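Local structure of deoxy-D-mannose-octulosonate 8-phosphate phosphatase (Haemophilus influenzae Rd, 1K1E) at residues Gly80-Glu85 with Asp108-Pro113; Phe10-Val15 with Gln53-Ser58. The protein catalyses the metal-dependent hydrolysis of 3-deoxy-D-manno-octulosonate 8-phosphate to 3-deoxy-D-manno-octulosonate and inorganic phosphate, a step in lipopolysaccharide biosynthesis. All coordinates share one frame; numbering follows the deposited sequence.

Contact 1 of 2, residues Gly80-Glu85 with Asp108-Pro113; sequences GKLEKE and DSVDLP. With SO4 (sulfate ion), chain O.
Lys84 reaches across to Asp111 and joins it in a salt bridge, NZ lying 2.9 Å from Asp111 OD1. The two side chains cross at a slant, and the ammonium group meets OD1 nearly along its C-O axis. Lys84 leaves its backbone with CG anti to the carbonyl carbon (chi1 -62°) and stays extended beyond it, a length and shape that bring a charge from the start of helix 84-95 to the sulfate. There NZ donates to sulfate O1 at 2.7 Å and, weakly, to O4; it also pairs with Asp14, a metal ligand. Tyr104 OH is also hydrogen-bonded to Asp111 OD1, while Asp111 OD2 uses its anti lone pair to accept Asp108 N at 3.0 Å. The carboxylate is thereby held at both oxygens, which fixes its rotation.

Val110 offers a compact, branched apolar surface beside this polar group. Its CG1 faces Lys84 CE at 3.7 Å and also approaches Leu82 O, with Leu82 CD2 a looser neighbour on the same methyl. A water completes the join between the backbones: it donates to Leu82 O and to Val110 O (2.8 Å) and accepts from Lys84 N. Farther along, Pro113, a rigid and wholly aliphatic ring, turns its CB to Glu85 CB at 3.7 Å, and so the first turns of helices 84-95 and 112-117 meet through carbon atoms. A lysine beside a phosphate-like anion, steadied by an acidic loop, is characteristic of the HAD phosphatase active site, and Lys84 probably binds substrate here, as in related enzymes.

Contact 2 of 2, residues Phe10-Val15 with Gln53-Ser58; sequences FVITDV and QVAVLS. With CO (cobalt (II) ion), chain M.
Ala55 sits between Val11 and Thr13 in the hydrogen-bond ladder of two central, parallel strands of the Rossmann-like HAD sheet. Ala55 N gives to Val11 O at 2.8 Å, and Ala55 O receives Thr13 N at the same length; Val11 N to Gln53 O and Leu57 N to Thr13 O continue the ladder. The strand directions differ by 26°.

On the face carrying Phe10, Ile12 and Ala55, even the small alanine methyl is packed tightly against the phenyl ring, CB lying 3.3 Å from Phe10 CZ. Phe10 CG is anti to the backbone N (chi1 -170°), which carries the ring over toward strand 53-58, with the CD1 edge at Gln53 O. Next along, Ile12 CG2 rests against Leu57 CB at 3.9 Å. On the other face, Thr13 and Val56 run alongside each other, their CG2 methyls 4.2 Å apart.

Beyond this pair, strand 102-106 bonds to the other side of strand 10-14, and helix 84-95 covers Phe10 and Leu57. The sheet thus sets Asp14 at a strand end, where it binds cobalt with the backbone O of Asp16, Asp107 OD2 and three waters. Asp14 OD2 is the ligand, 2.0 Å from cobalt, while OD1 pairs with Lys84 and lies 2.6 Å from a cobalt-bound water, within hydrogen-bonding distance.

Overall arrangement
The two contacts, their centres 12 Å apart, meet at the active site. Contact 2 supplies the metal-binding end of the central sheet, and contact 1 adds the loops leading into helices 84-95 and 112-117. Their polar join is a salt bridge of 2.8 Å between Lys84 NZ and Asp14 OD1. Close by, Asp111 OD2 lies 3.6 Å from Asp14 OD2, a proximity of like charges that the cobalt and Lys84 would be expected to offset. An apolar contact accompanies it, Lys84 CB lying 3.8 Å from Leu57 CD1. The sulfate, also bonded to Gly59 N, next to Ser58, probably marks where substrate phosphate binds.

Contact 1 of 2, residues Gly80-Glu85 with Asp108-Pro113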
ATOM      1  N   GLY A  80      13.416  -5.529 -20.799  1.00 23.51           N
ATOM      2  CA  GLY A  80      14.711  -4.880 -20.835  1.00 22.79           C
ATOM      3  C   GLY A  80      14.853  -3.804 -21.886  1.00 31.88           C
ATOM      4  O   GLY A  80      15.885  -3.131 -21.937  1.00 30.40           O
ATOM      5  N   LYS A  81      13.834  -3.632 -22.722  1.00 23.51           N
ATOM      6  CA  LYS A  81      13.890  -2.623 -23.800  1.00 28.41           C
ATOM      7  C   LYS A  81      13.278  -1.308 -23.404  1.00 27.02           C
ATOM      8  O   LYS A  81      12.106  -1.243 -23.033  1.00 25.67           O
ATOM      9  CB  LYS A  81      13.194  -3.121 -25.073  1.00 35.54           C
ATOM     10  CG  LYS A  81      13.688  -2.331 -26.261  1.00 29.93           C
ATOM     11  CD  LYS A  81      13.366  -2.963 -27.564  1.00 27.49           C
ATOM     12  CE  LYS A  81      14.276  -2.330 -28.598  1.00 29.34           C
ATOM     13  NZ  LYS A  81      14.218  -3.010 -29.917  1.00 35.86           N
ATOM     14  N   LEU A  82      14.052  -0.242 -23.520  1.00 27.09           N
ATOM     15  CA  LEU A  82      13.530   1.063 -23.120  1.00 31.46           C
ATOM     16  C   LEU A  82      12.896   1.839 -24.246  1.00 29.55           C
ATOM     17  O   LEU A  82      12.191   2.824 -24.015  1.00 35.73           O
ATOM     18  CB  LEU A  82      14.629   1.907 -22.466  1.00 31.47           C
ATOM     19  CG  LEU A  82      14.759   1.686 -20.959  1.00 27.24           C
ATOM     20  CD1 LEU A  82      15.812   2.628 -20.346  1.00 32.68           C
ATOM     21  CD2 LEU A  82      13.394   1.961 -20.331  1.00 34.14           C
ATOM     22  N   GLU A  83      13.120   1.384 -25.459  1.00 24.25           N
ATOM     23  CA  GLU A  83      12.569   2.049 -26.633  1.00 32.64           C
ATOM     24  C   GLU A  83      11.373   1.220 -27.037  1.00 29.31           C
ATOM     25  O   GLU A  83      11.463   0.263 -27.836  1.00 27.74           O
ATOM     26  CB  GLU A  83      13.620   2.102 -27.735  1.00 33.08           C
ATOM     27  CG  GLU A  83      13.163   2.806 -28.971  1.00 39.48           C
ATOM     28  CD  GLU A  83      12.331   1.921 -29.873  1.00 39.09           C
ATOM     29  OE1 GLU A  83      12.886   0.913 -30.363  1.00 39.83           O
ATOM     30  OE2 GLU A  83      11.127   2.231 -30.094  1.00 39.95           O
ATOM     31  N   LYS A  84      10.225   1.645 -26.519  1.00 17.41           N
ATOM     32  CA  LYS A  84       9.004   0.897 -26.718  1.00 17.72           C
ATOM     33  C   LYS A  84       8.299   0.928 -28.055  1.00 19.50           C
ATOM     34  O   LYS A  84       7.585  -0.017 -28.362  1.00 19.09           O
ATOM     35  CB  LYS A  84       8.011   1.259 -25.592  1.00 14.92           C
ATOM     36  CG  LYS A  84       8.583   0.865 -24.233  1.00 10.82           C
ATOM     37  CD  LYS A  84       7.553   1.062 -23.106  1.00 20.75           C
ATOM     38  CE  LYS A  84       8.178   0.683 -21.725  1.00 22.57           C
ATOM     39  NZ  LYS A  84       7.052   0.591 -20.740  1.00 19.00           N
ATOM     40  N   GLU A  85       8.505   1.956 -28.872  1.00 15.71           N
ATOM     41  CA  GLU A  85       7.799   1.953 -30.145  1.00 15.51           C
ATOM     42  C   GLU A  85       8.180   0.772 -31.062  1.00 19.88           C
ATOM     43  O   GLU A  85       7.319   0.193 -31.696  1.00 24.96           O
ATOM     44  CB  GLU A  85       8.050   3.249 -30.923  1.00 20.46           C
ATOM     45  CG  GLU A  85       7.364   3.214 -32.312  1.00 30.52           C
ATOM     46  CD  GLU A  85       7.799   4.381 -33.207  1.00 38.86           C
ATOM     47  OE1 GLU A  85       8.180   5.433 -32.634  1.00 32.60           O
ATOM     48  OE2 GLU A  85       7.750   4.250 -34.460  1.00 37.47           O
ATOM     49  N   ASP A 108       3.399   6.250 -18.144  1.00 11.16           N
ATOM     50  CA  ASP A 108       4.422   7.322 -18.137  1.00 13.88           C
ATOM     51  C   ASP A 108       4.972   7.720 -19.486  1.00 16.80           C
ATOM     52  O   ASP A 108       4.567   7.160 -20.531  1.00 11.29           O
ATOM     53  CB  ASP A 108       5.591   6.895 -17.178  1.00 11.69           C
ATOM     54  CG  ASP A 108       6.312   8.083 -16.532  1.00 15.25           C
ATOM     55  OD1 ASP A 108       7.262   7.812 -15.737  1.00 10.84           O
ATOM     56  OD2 ASP A 108       5.903   9.254 -16.789  1.00 14.31           O
ATOM     57  N   SER A 109       5.904   8.686 -19.456  1.00 17.70           N
ATOM     58  CA  SER A 109       6.498   9.232 -20.683  1.00 16.37           C
ATOM     59  C   SER A 109       7.047   8.174 -21.600  1.00 18.62           C
ATOM     60  O   SER A 109       6.892   8.294 -22.833  1.00 14.57           O
ATOM     61  CB  SER A 109       7.603  10.252 -20.332  1.00 14.28           C
ATOM     62  OG  SER A 109       7.021  11.271 -19.494  1.00 13.28           O
ATOM     63  N   VAL A 110       7.679   7.158 -21.012  1.00 14.77           N
ATOM     64  CA  VAL A 110       8.262   6.059 -21.789  1.00 18.32           C
ATOM     65  C   VAL A 110       7.196   5.417 -22.662  1.00 18.74           C
ATOM     66  O   VAL A 110       7.531   4.869 -23.686  1.00 15.94           O
ATOM     67  CB  VAL A 110       8.858   4.906 -20.862  1.00 22.93           C
ATOM     68  CG1 VAL A 110       9.885   4.021 -21.652  1.00 24.75           C
ATOM     69  CG2 VAL A 110       9.555   5.508 -19.614  1.00 20.32           C
ATOM     70  N   ASP A 111       5.925   5.455 -22.263  1.00 14.26           N
ATOM     71  CA  ASP A 111       4.905   4.795 -23.072  1.00 14.97           C
ATOM     72  C   ASP A 111       4.322   5.661 -24.192  1.00 13.26           C
ATOM     73  O   ASP A 111       3.554   5.162 -25.024  1.00 19.57           O
ATOM     74  CB  ASP A 111       3.774   4.337 -22.158  1.00 15.23           C
ATOM     75  CG  ASP A 111       4.276   3.527 -21.014  1.00 17.49           C
ATOM     76  OD1 ASP A 111       4.908   2.503 -21.303  1.00 13.87           O
ATOM     77  OD2 ASP A 111       4.081   3.895 -19.837  1.00 15.67           O
ATOM     78  N   LEU A 112       4.663   6.951 -24.200  1.00 10.78           N
ATOM     79  CA  LEU A 112       4.123   7.819 -25.231  1.00 14.02           C
ATOM     80  C   LEU A 112       4.342   7.244 -26.670  1.00 15.24           C
ATOM     81  O   LEU A 112       3.412   7.284 -27.489  1.00 17.28           O
ATOM     82  CB  LEU A 112       4.729   9.231 -25.084  1.00 13.99           C
ATOM     83  CG  LEU A 112       4.150   9.926 -23.827  1.00 12.23           C
ATOM     84  CD1 LEU A 112       4.865  11.313 -23.676  1.00 17.35           C
ATOM     85  CD2 LEU A 112       2.659  10.139 -23.956  1.00 14.35           C
ATOM     86  N   PRO A 113       5.545   6.732 -26.989  1.00 13.90           N
ATOM     87  CA  PRO A 113       5.739   6.195 -28.346  1.00 19.57           C
ATOM     88  C   PRO A 113       4.913   4.906 -28.529  1.00 17.61           C
ATOM     89  O   PRO A 113       4.511   4.588 -29.646  1.00 17.56           O
ATOM     90  CB  PRO A 113       7.248   5.905 -28.422  1.00 20.84           C
ATOM     91  CG  PRO A 113       7.846   6.787 -27.347  1.00 24.56           C
ATOM     92  CD  PRO A 113       6.799   6.730 -26.224  1.00 18.44           C
TER
HETATM   93  S   SO4 O2401       9.514   1.245 -18.353  1.00 23.13           S
HETATM   94  O1  SO4 O2401       8.598   2.064 -19.151  1.00 32.14           O
HETATM   95  O2  SO4 O2401       9.452   1.761 -16.954  1.00 21.37           O
HETATM   96  O3  SO4 O2401      10.878   1.355 -18.842  1.00 25.34           O
HETATM   97  O4  SO4 O2401       9.012  -0.146 -18.498  1.00 22.05           O
HETATM   98  O   HOH W   1       9.854   4.442 -25.266  1.00 18.25           O

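Contact 2 of 2, residues Phe10-Val15 with Gln53-Ser58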
ATOM      1  N   PHE A  10      -5.201  -7.979 -29.671  1.00 18.62           N
ATOM      2  CA  PHE A  10      -3.950  -8.016 -28.926  1.00 18.03           C
ATOM      3  C   PHE A  10      -3.891  -6.841 -27.962  1.00 13.45           C
ATOM      4  O   PHE A  10      -4.206  -5.720 -28.303  1.00 15.67           O
ATOM      5  CB  PHE A  10      -2.820  -7.923 -29.946  1.00 13.17           C
ATOM      6  CG  PHE A  10      -1.430  -8.181 -29.418  1.00 13.91           C
ATOM      7  CD1 PHE A  10      -1.160  -9.135 -28.421  1.00 13.93           C
ATOM      8  CD2 PHE A  10      -0.352  -7.485 -30.010  1.00 14.59           C
ATOM      9  CE1 PHE A  10       0.183  -9.393 -28.003  1.00 15.47           C
ATOM     10  CE2 PHE A  10       0.978  -7.724 -29.613  1.00 17.49           C
ATOM     11  CZ  PHE A  10       1.252  -8.659 -28.620  1.00 13.14           C
ATOM     12  N   VAL A  11      -3.445  -7.131 -26.770  1.00 12.14           N
ATOM     13  CA  VAL A  11      -3.292  -6.111 -25.725  1.00 10.49           C
ATOM     14  C   VAL A  11      -1.862  -6.213 -25.265  1.00 16.69           C
ATOM     15  O   VAL A  11      -1.385  -7.301 -24.906  1.00 16.45           O
ATOM     16  CB  VAL A  11      -4.185  -6.413 -24.561  1.00 16.77           C
ATOM     17  CG1 VAL A  11      -3.817  -5.494 -23.332  1.00 13.60           C
ATOM     18  CG2 VAL A  11      -5.601  -6.205 -24.981  1.00 16.88           C
ATOM     19  N   ILE A  12      -1.138  -5.107 -25.358  1.00 11.26           N
ATOM     20  CA  ILE A  12       0.252  -5.034 -24.860  1.00 11.24           C
ATOM     21  C   ILE A  12       0.185  -4.156 -23.584  1.00 12.35           C
ATOM     22  O   ILE A  12      -0.374  -3.011 -23.612  1.00 12.13           O
ATOM     23  CB  ILE A  12       1.163  -4.298 -25.873  1.00  5.69           C
ATOM     24  CG1 ILE A  12       1.303  -5.112 -27.151  1.00  8.64           C
ATOM     25  CG2 ILE A  12       2.570  -4.064 -25.266  1.00 11.11           C
ATOM     26  CD1 ILE A  12       1.921  -4.255 -28.237  1.00 13.79           C
ATOM     27  N   THR A  13       0.789  -4.640 -22.510  1.00  9.93           N
ATOM     28  CA  THR A  13       0.768  -3.888 -21.287  1.00  9.21           C
ATOM     29  C   THR A  13       2.160  -3.578 -20.716  1.00 14.47           C
ATOM     30  O   THR A  13       3.069  -4.429 -20.659  1.00 12.95           O
ATOM     31  CB  THR A  13      -0.088  -4.616 -20.183  1.00 14.13           C
ATOM     32  OG1 THR A  13      -0.121  -3.790 -19.012  1.00 13.34           O
ATOM     33  CG2 THR A  13       0.532  -5.889 -19.749  1.00  9.65           C
ATOM     34  N   ASP A  14       2.334  -2.313 -20.349  1.00 12.58           N
ATOM     35  CA  ASP A  14       3.531  -1.883 -19.655  1.00 13.33           C
ATOM     36  C   ASP A  14       3.427  -2.588 -18.291  1.00 13.35           C
ATOM     37  O   ASP A  14       2.374  -3.106 -17.893  1.00 11.15           O
ATOM     38  CB  ASP A  14       3.494  -0.348 -19.428  1.00 12.87           C
ATOM     39  CG  ASP A  14       4.524   0.115 -18.436  1.00 20.00           C
ATOM     40  OD1 ASP A  14       5.659  -0.392 -18.475  1.00 15.01           O
ATOM     41  OD2 ASP A  14       4.201   1.003 -17.638  1.00 17.08           O
ATOM     42  N   VAL A  15       4.541  -2.662 -17.563  1.00 14.64           N
ATOM     43  CA  VAL A  15       4.493  -3.289 -16.254  1.00  9.50           C
ATOM     44  C   VAL A  15       4.443  -2.340 -15.048  1.00 18.58           C
ATOM     45  O   VAL A  15       3.449  -2.277 -14.334  1.00 13.22           O
ATOM     46  CB  VAL A  15       5.739  -4.259 -16.037  1.00 12.46           C
ATOM     47  CG1 VAL A  15       5.784  -4.782 -14.608  1.00 18.36           C
ATOM     48  CG2 VAL A  15       5.612  -5.427 -17.033  1.00 22.39           C
ATOM     49  N   GLN A  53      -4.784 -11.997 -27.585  1.00 10.34           N
ATOM     50  CA  GLN A  53      -3.530 -12.294 -26.923  1.00 13.48           C
ATOM     51  C   GLN A  53      -3.086 -11.164 -26.006  1.00 14.79           C
ATOM     52  O   GLN A  53      -3.505 -10.003 -26.194  1.00 15.99           O
ATOM     53  CB  GLN A  53      -2.478 -12.532 -27.973  1.00 22.75           C
ATOM     54  CG  GLN A  53      -2.878 -13.681 -28.918  1.00 15.19           C
ATOM     55  CD  GLN A  53      -1.880 -13.775 -30.087  1.00 17.54           C
ATOM     56  OE1 GLN A  53      -0.724 -14.141 -29.896  1.00 20.33           O
ATOM     57  NE2 GLN A  53      -2.321 -13.390 -31.264  1.00 21.96           N
ATOM     58  N   VAL A  54      -2.222 -11.491 -25.065  1.00 18.22           N
ATOM     59  CA  VAL A  54      -1.695 -10.455 -24.178  1.00  9.64           C
ATOM     60  C   VAL A  54      -0.157 -10.495 -24.199  1.00 12.77           C
ATOM     61  O   VAL A  54       0.442 -11.555 -24.169  1.00 16.40           O
ATOM     62  CB  VAL A  54      -2.217 -10.626 -22.755  1.00 17.93           C
ATOM     63  CG1 VAL A  54      -1.553  -9.608 -21.842  1.00 12.05           C
ATOM     64  CG2 VAL A  54      -3.805 -10.542 -22.765  1.00 15.02           C
ATOM     65  N   ALA A  55       0.474  -9.332 -24.265  1.00 16.54           N
ATOM     66  CA  ALA A  55       1.938  -9.235 -24.228  1.00 14.41           C
ATOM     67  C   ALA A  55       2.345  -8.225 -23.139  1.00 16.51           C
ATOM     68  O   ALA A  55       1.558  -7.318 -22.799  1.00 13.20           O
ATOM     69  CB  ALA A  55       2.502  -8.781 -25.578  1.00 10.37           C
ATOM     70  N   VAL A  56       3.549  -8.430 -22.598  1.00 14.82           N
ATOM     71  CA  VAL A  56       4.111  -7.558 -21.567  1.00 17.96           C
ATOM     72  C   VAL A  56       5.322  -6.861 -22.179  1.00 18.58           C
ATOM     73  O   VAL A  56       6.130  -7.486 -22.855  1.00 14.66           O
ATOM     74  CB  VAL A  56       4.541  -8.426 -20.356  1.00 18.44           C
ATOM     75  CG1 VAL A  56       5.418  -7.606 -19.362  1.00 16.71           C
ATOM     76  CG2 VAL A  56       3.284  -9.026 -19.716  1.00 17.05           C
ATOM     77  N   LEU A  57       5.465  -5.564 -21.899  1.00 13.64           N
ATOM     78  CA  LEU A  57       6.560  -4.775 -22.433  1.00 10.63           C
ATOM     79  C   LEU A  57       7.120  -4.047 -21.210  1.00 22.33           C
ATOM     80  O   LEU A  57       6.382  -3.374 -20.531  1.00 26.66           O
ATOM     81  CB  LEU A  57       5.992  -3.773 -23.431  1.00 16.18           C
ATOM     82  CG  LEU A  57       6.761  -3.383 -24.691  1.00 34.19           C
ATOM     83  CD1 LEU A  57       6.276  -2.030 -25.090  1.00 22.34           C
ATOM     84  CD2 LEU A  57       8.275  -3.337 -24.495  1.00 20.27           C
ATOM     85  N   SER A  58       8.390  -4.214 -20.899  1.00 14.99           N
ATOM     86  CA  SER A  58       8.940  -3.506 -19.746  1.00 17.47           C
ATOM     87  C   SER A  58      10.372  -3.132 -20.075  1.00 22.90           C
ATOM     88  O   SER A  58      11.062  -3.893 -20.760  1.00 18.02           O
ATOM     89  CB  SER A  58       8.947  -4.416 -18.504  1.00 16.39           C
ATOM     90  OG  SER A  58       9.574  -3.753 -17.433  1.00 17.30           O
TER
HETATM   91 CO    CO M 201       5.270   2.245 -16.409  1.00 12.86          CO
HETATM   92  O   HOH W   2       6.879   0.775 -16.521  1.00 12.01           O
HETATM   93  O   HOH W   3       6.141   3.439 -14.928  1.00 12.36           O
HETATM   94  O   HOH W   4       6.126   3.238 -18.088  1.00 15.61           O